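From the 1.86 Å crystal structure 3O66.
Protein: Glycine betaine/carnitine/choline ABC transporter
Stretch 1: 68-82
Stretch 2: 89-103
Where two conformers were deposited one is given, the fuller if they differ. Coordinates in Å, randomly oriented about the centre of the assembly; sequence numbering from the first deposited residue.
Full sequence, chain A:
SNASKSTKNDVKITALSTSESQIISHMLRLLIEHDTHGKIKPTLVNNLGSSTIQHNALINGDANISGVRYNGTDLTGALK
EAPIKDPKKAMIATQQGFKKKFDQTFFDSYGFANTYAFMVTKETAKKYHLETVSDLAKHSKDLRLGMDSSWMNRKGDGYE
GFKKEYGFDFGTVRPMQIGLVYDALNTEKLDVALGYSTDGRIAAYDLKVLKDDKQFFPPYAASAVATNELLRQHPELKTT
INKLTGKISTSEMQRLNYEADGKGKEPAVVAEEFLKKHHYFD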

# COMPACT_ATOMS: atom_id res chain seq x y z
N VAL A 68 3.11 8.28 0.60
CA VAL A 68 2.08 7.25 0.52
C VAL A 68 1.37 7.11 1.86
O VAL A 68 2.00 7.07 2.92
CB VAL A 68 2.63 5.86 -0.03
CG1 VAL A 68 3.59 5.26 0.94
CG2 VAL A 68 1.48 4.90 -0.34
N ARG A 69 0.04 7.12 1.77
CA ARG A 69 -0.84 6.91 2.88
C ARG A 69 -1.87 5.92 2.41
O ARG A 69 -2.17 5.86 1.21
CB ARG A 69 -1.48 8.28 3.28
CG ARG A 69 -0.40 9.32 3.77
CD ARG A 69 0.12 9.02 5.21
NE ARG A 69 -0.92 9.34 6.21
CZ ARG A 69 -1.17 10.57 6.71
NH1 ARG A 69 -0.43 11.61 6.36
NH2 ARG A 69 -2.16 10.74 7.58
N TYR A 70 -2.43 5.15 3.33
CA TYR A 70 -3.39 4.13 2.93
C TYR A 70 -4.74 4.47 3.52
O TYR A 70 -4.80 4.70 4.73
CB TYR A 70 -2.92 2.77 3.40
CG TYR A 70 -1.50 2.54 2.96
CD1 TYR A 70 -1.23 1.98 1.71
CD2 TYR A 70 -0.42 2.92 3.77
CE1 TYR A 70 0.05 1.78 1.29
CE2 TYR A 70 0.91 2.72 3.35
CZ TYR A 70 1.13 2.15 2.10
OH TYR A 70 2.40 1.94 1.64
N ASN A 71 -5.80 4.51 2.70
CA ASN A 71 -7.06 5.11 3.20
C ASN A 71 -7.69 4.41 4.42
O ASN A 71 -8.10 5.08 5.35
CB ASN A 71 -8.08 5.45 2.10
CG ASN A 71 -8.58 4.23 1.31
OD1 ASN A 71 -8.17 3.06 1.53
ND2 ASN A 71 -9.47 4.51 0.36
N GLY A 72 -7.71 3.08 4.42
CA GLY A 72 -8.26 2.36 5.58
C GLY A 72 -7.49 2.64 6.86
O GLY A 72 -8.06 2.63 7.96
N THR A 73 -6.19 2.88 6.74
CA THR A 73 -5.39 3.18 7.92
C THR A 73 -5.76 4.55 8.42
O THR A 73 -5.97 4.75 9.61
CB THR A 73 -3.90 3.17 7.62
OG1 THR A 73 -3.51 1.85 7.22
CG2 THR A 73 -3.11 3.61 8.88
N ASP A 74 -5.81 5.52 7.50
CA ASP A 74 -6.04 6.89 7.94
C ASP A 74 -7.50 7.22 8.33
O ASP A 74 -7.74 8.12 9.15
CB ASP A 74 -5.46 7.85 6.91
CG ASP A 74 -3.96 7.99 7.04
OD1 ASP A 74 -3.48 8.29 8.16
OD2 ASP A 74 -3.25 7.77 6.05
N LEU A 75 -8.44 6.48 7.75
CA LEU A 75 -9.85 6.62 8.11
C LEU A 75 -10.15 6.22 9.55
O LEU A 75 -10.95 6.89 10.21
CB LEU A 75 -10.77 5.86 7.14
CG LEU A 75 -12.28 6.01 7.36
CD1 LEU A 75 -12.74 7.47 7.28
CD2 LEU A 75 -13.05 5.19 6.35
N THR A 76 -9.56 5.12 10.03
CA THR A 76 -9.78 4.71 11.41
C THR A 76 -8.72 5.24 12.38
O THR A 76 -8.93 5.26 13.59
CB THR A 76 -9.92 3.18 11.54
OG1 THR A 76 -8.68 2.57 11.18
CG2 THR A 76 -11.06 2.64 10.64
N GLY A 77 -7.57 5.64 11.84
CA GLY A 77 -6.49 6.18 12.65
C GLY A 77 -6.69 7.68 12.80
O GLY A 77 -7.45 8.12 13.66
N ALA A 78 -6.03 8.45 11.95
CA ALA A 78 -6.04 9.91 12.08
C ALA A 78 -7.47 10.49 12.13
O ALA A 78 -7.75 11.37 12.97
CB ALA A 78 -5.24 10.52 10.94
N LEU A 79 -8.37 10.00 11.28
CA LEU A 79 -9.72 10.54 11.23
C LEU A 79 -10.62 10.04 12.36
O LEU A 79 -11.66 10.64 12.62
CB LEU A 79 -10.37 10.27 9.87
CG LEU A 79 -9.75 11.04 8.71
CD1 LEU A 79 -10.48 10.70 7.42
CD2 LEU A 79 -9.83 12.58 9.02
N LYS A 80 -10.22 8.96 13.02
CA LYS A 80 -10.97 8.41 14.18
C LYS A 80 -12.39 7.96 13.81
O LYS A 80 -13.29 8.03 14.66
CB LYS A 80 -11.07 9.46 15.31
CG LYS A 80 -9.83 9.66 16.18
CD LYS A 80 -9.94 10.98 16.96
CE LYS A 80 -9.65 10.82 18.45
NZ LYS A 80 -8.25 11.17 18.83
N GLU A 81 -12.60 7.51 12.57
CA GLU A 81 -13.94 7.15 12.10
C GLU A 81 -14.10 5.63 12.07
O GLU A 81 -13.13 4.90 12.24
CB GLU A 81 -14.23 7.74 10.70
CG GLU A 81 -14.18 9.28 10.59
CD GLU A 81 -15.37 9.99 11.28
OE1 GLU A 81 -16.27 9.32 11.83
OE2 GLU A 81 -15.40 11.24 11.26
N ALA A 82 -15.33 5.17 11.87
CA ALA A 82 -15.59 3.75 11.70
C ALA A 82 -15.07 3.27 10.33
O ALA A 82 -15.06 4.03 9.37
CB ALA A 82 -17.10 3.49 11.83
N LYS A 89 -16.92 4.46 -1.27
CA LYS A 89 -17.43 5.23 -0.12
C LYS A 89 -16.34 5.42 0.96
O LYS A 89 -16.33 6.44 1.66
CB LYS A 89 -18.66 4.56 0.49
CG LYS A 89 -19.93 4.69 -0.37
CD LYS A 89 -21.11 4.11 0.42
CE LYS A 89 -22.00 3.25 -0.44
NZ LYS A 89 -23.35 3.86 -0.67
N ALA A 90 -15.44 4.44 1.09
CA ALA A 90 -14.30 4.58 2.00
C ALA A 90 -13.39 5.71 1.54
O ALA A 90 -12.88 6.47 2.37
CB ALA A 90 -13.48 3.25 2.10
N MSE A 91 -13.16 5.80 0.24
CA MSE A 91 -12.25 6.84 -0.28
C MSE A 91 -12.88 8.23 -0.14
O MSE A 91 -12.22 9.19 0.26
CB MSE A 91 -11.81 6.58 -1.73
CG MSE A 91 -10.80 7.64 -2.25
SE MSE A 91 -9.20 7.79 -1.12
CE MSE A 91 -8.10 6.60 -2.17
N ILE A 92 -14.16 8.33 -0.47
CA ILE A 92 -14.89 9.59 -0.30
C ILE A 92 -14.85 10.07 1.17
O ILE A 92 -14.58 11.25 1.44
CB ILE A 92 -16.35 9.48 -0.81
CG1 ILE A 92 -16.37 9.40 -2.35
CG2 ILE A 92 -17.21 10.68 -0.31
CD1 ILE A 92 -17.69 8.89 -2.95
N ALA A 93 -15.13 9.16 2.10
CA ALA A 93 -15.07 9.50 3.54
C ALA A 93 -13.67 9.95 3.94
O ALA A 93 -13.52 10.87 4.71
CB ALA A 93 -15.50 8.31 4.40
N THR A 94 -12.64 9.29 3.42
CA THR A 94 -11.26 9.68 3.71
C THR A 94 -10.91 11.08 3.16
O THR A 94 -10.28 11.91 3.85
CB THR A 94 -10.25 8.61 3.20
OG1 THR A 94 -10.65 7.34 3.71
CG2 THR A 94 -8.83 8.91 3.71
N GLN A 95 -11.29 11.35 1.93
CA GLN A 95 -10.95 12.63 1.31
C GLN A 95 -11.68 13.80 1.97
O GLN A 95 -11.09 14.86 2.20
CB GLN A 95 -11.21 12.57 -0.20
CG GLN A 95 -10.25 11.63 -0.90
CD GLN A 95 -10.58 11.36 -2.35
OE1 GLN A 95 -11.75 11.42 -2.77
NE2 GLN A 95 -9.55 11.02 -3.13
N GLN A 96 -12.95 13.59 2.31
CA GLN A 96 -13.80 14.61 2.95
C GLN A 96 -13.22 14.91 4.34
O GLN A 96 -13.03 16.06 4.71
CB GLN A 96 -15.26 14.11 3.05
CG GLN A 96 -16.05 14.13 1.73
CD GLN A 96 -17.49 13.56 1.85
OE1 GLN A 96 -17.80 12.79 2.78
NE2 GLN A 96 -18.35 13.92 0.89
N GLY A 97 -12.88 13.86 5.08
CA GLY A 97 -12.29 13.98 6.41
C GLY A 97 -10.96 14.73 6.43
O GLY A 97 -10.77 15.61 7.27
N PHE A 98 -10.04 14.39 5.52
CA PHE A 98 -8.75 15.11 5.47
C PHE A 98 -8.91 16.60 5.15
O PHE A 98 -8.23 17.44 5.71
CB PHE A 98 -7.78 14.43 4.50
CG PHE A 98 -6.93 13.37 5.18
CD1 PHE A 98 -7.52 12.25 5.73
CD2 PHE A 98 -5.56 13.52 5.27
CE1 PHE A 98 -6.77 11.27 6.39
CE2 PHE A 98 -4.78 12.57 5.90
CZ PHE A 98 -5.39 11.43 6.48
N LYS A 99 -9.85 16.90 4.27
CA LYS A 99 -10.17 18.28 3.96
C LYS A 99 -10.73 19.04 5.17
O LYS A 99 -10.25 20.12 5.53
CB LYS A 99 -11.19 18.29 2.82
CG LYS A 99 -11.21 19.51 1.98
CD LYS A 99 -12.50 19.55 1.10
CE LYS A 99 -12.39 18.67 -0.13
NZ LYS A 99 -13.66 18.74 -0.90
N LYS A 100 -11.76 18.48 5.79
CA LYS A 100 -12.46 19.22 6.84
C LYS A 100 -11.75 19.21 8.20
O LYS A 100 -11.80 20.21 8.91
CB LYS A 100 -13.90 18.74 6.97
CG LYS A 100 -14.91 19.53 6.13
CD LYS A 100 -14.54 19.55 4.65
CE LYS A 100 -15.74 19.96 3.76
NZ LYS A 100 -15.85 21.42 3.46
N LYS A 101 -11.09 18.11 8.55
CA LYS A 101 -10.41 18.02 9.84
C LYS A 101 -9.00 18.58 9.82
O LYS A 101 -8.56 19.14 10.82
CB LYS A 101 -10.38 16.58 10.35
CG LYS A 101 -11.75 16.08 10.79
CD LYS A 101 -11.63 14.81 11.65
CE LYS A 101 -12.99 14.42 12.22
NZ LYS A 101 -12.99 13.05 12.81
N PHE A 102 -8.29 18.42 8.70
CA PHE A 102 -6.86 18.70 8.67
C PHE A 102 -6.41 19.66 7.57
O PHE A 102 -5.19 19.90 7.42
CB PHE A 102 -6.08 17.39 8.44
CG PHE A 102 -6.44 16.28 9.41
CD1 PHE A 102 -6.42 16.49 10.78
CD2 PHE A 102 -6.72 15.00 8.92
CE1 PHE A 102 -6.73 15.45 11.68
CE2 PHE A 102 -7.01 13.96 9.78
CZ PHE A 102 -7.02 14.18 11.17
N ASP A 103 -7.36 20.17 6.77
CA ASP A 103 -7.02 21.07 5.66
C ASP A 103 -5.96 20.44 4.74
O ASP A 103 -4.93 21.07 4.39
CB ASP A 103 -6.54 22.43 6.18
CG ASP A 103 -6.37 23.45 5.06
OD1 ASP A 103 -7.18 23.42 4.10
OD2 ASP A 103 -5.44 24.30 5.17

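A short strand, 68-70, runs into a short helix, 71-76, and then a type I turn from Gly77 to Lys80; this compact unit lies against the long helix 89-102. The two helix axes approach to 9.5 Å with 52° between their directions, and the backbones come nearest where Leu75 CA lies 5.5 Å from Thr94 CA. About 650 Å² is buried, counting both sides, with the polar bonds gathered toward the C-terminal end of the long helix.

Early in stretch 2, Ala90 and Met91, a selenomethionine, meet Asn71. The Met91 side chain leaves its backbone sideways, yet its end comes nearer, putting CE 3.6 Å from Asn71 ND2. One turn on, Ala93 points toward the partner, and its small CB packs against Leu75 CD1 at 4.1 Å. Thr94 sits at the close backbone approach; its OG1 donates to Ala90 O within its own helix (2.7 Å), so the hydroxyl is satisfied while it lies 3.7 Å from Leu75 CB and 3.6 Å from Asn71 CB.

Gly97 is the clearest rule in the contact. A CB here would point toward the other stretch and fall 2.5 Å from Leu79 CD1, a clash. The bare backbone instead leaves room for Leu79, whose CD2 reaches 3.6 Å from Gly97 C. Leu79, with chi1 m and chi2 t, has the largest covered area of any residue in the contact, and its end touches residues from Ala93 to Phe102.

Phe98 takes Leu79 CD1 at the edge of its ring, 3.7 Å from CD1 of the phenylalanine. Farther round the ring's edge, Phe98 CZ lies 3.6 Å from Asp74 CB and 3.5 Å from Arg69 NH2. That arginine is already paired within its own stretch, with NE to Asp74 OD2 and NH2 to Asp74 OD1 both 2.8 Å, so the aromatic edge meets a charge pair that is internally balanced.

Lys101 supplies the polar fastening. Its extended chain carries NZ to Leu79 O, a 2.8 Å hydrogen bond to the turn, and to Glu81 OE2 at 3.4 Å, a salt bridge whose hydrogen bond is weak. On the way, its CD passes 3.9 Å from Leu79 CD2, so the aliphatic part also contributes packing.

Phe102 ends the contact: its CE2 lies 3.2 Å from Leu79 CD2, a tight approach, and 4.0 Å from Ala78 CB, while Ala78 O sits at the ring edge, 3.4 Å from CZ of Phe102.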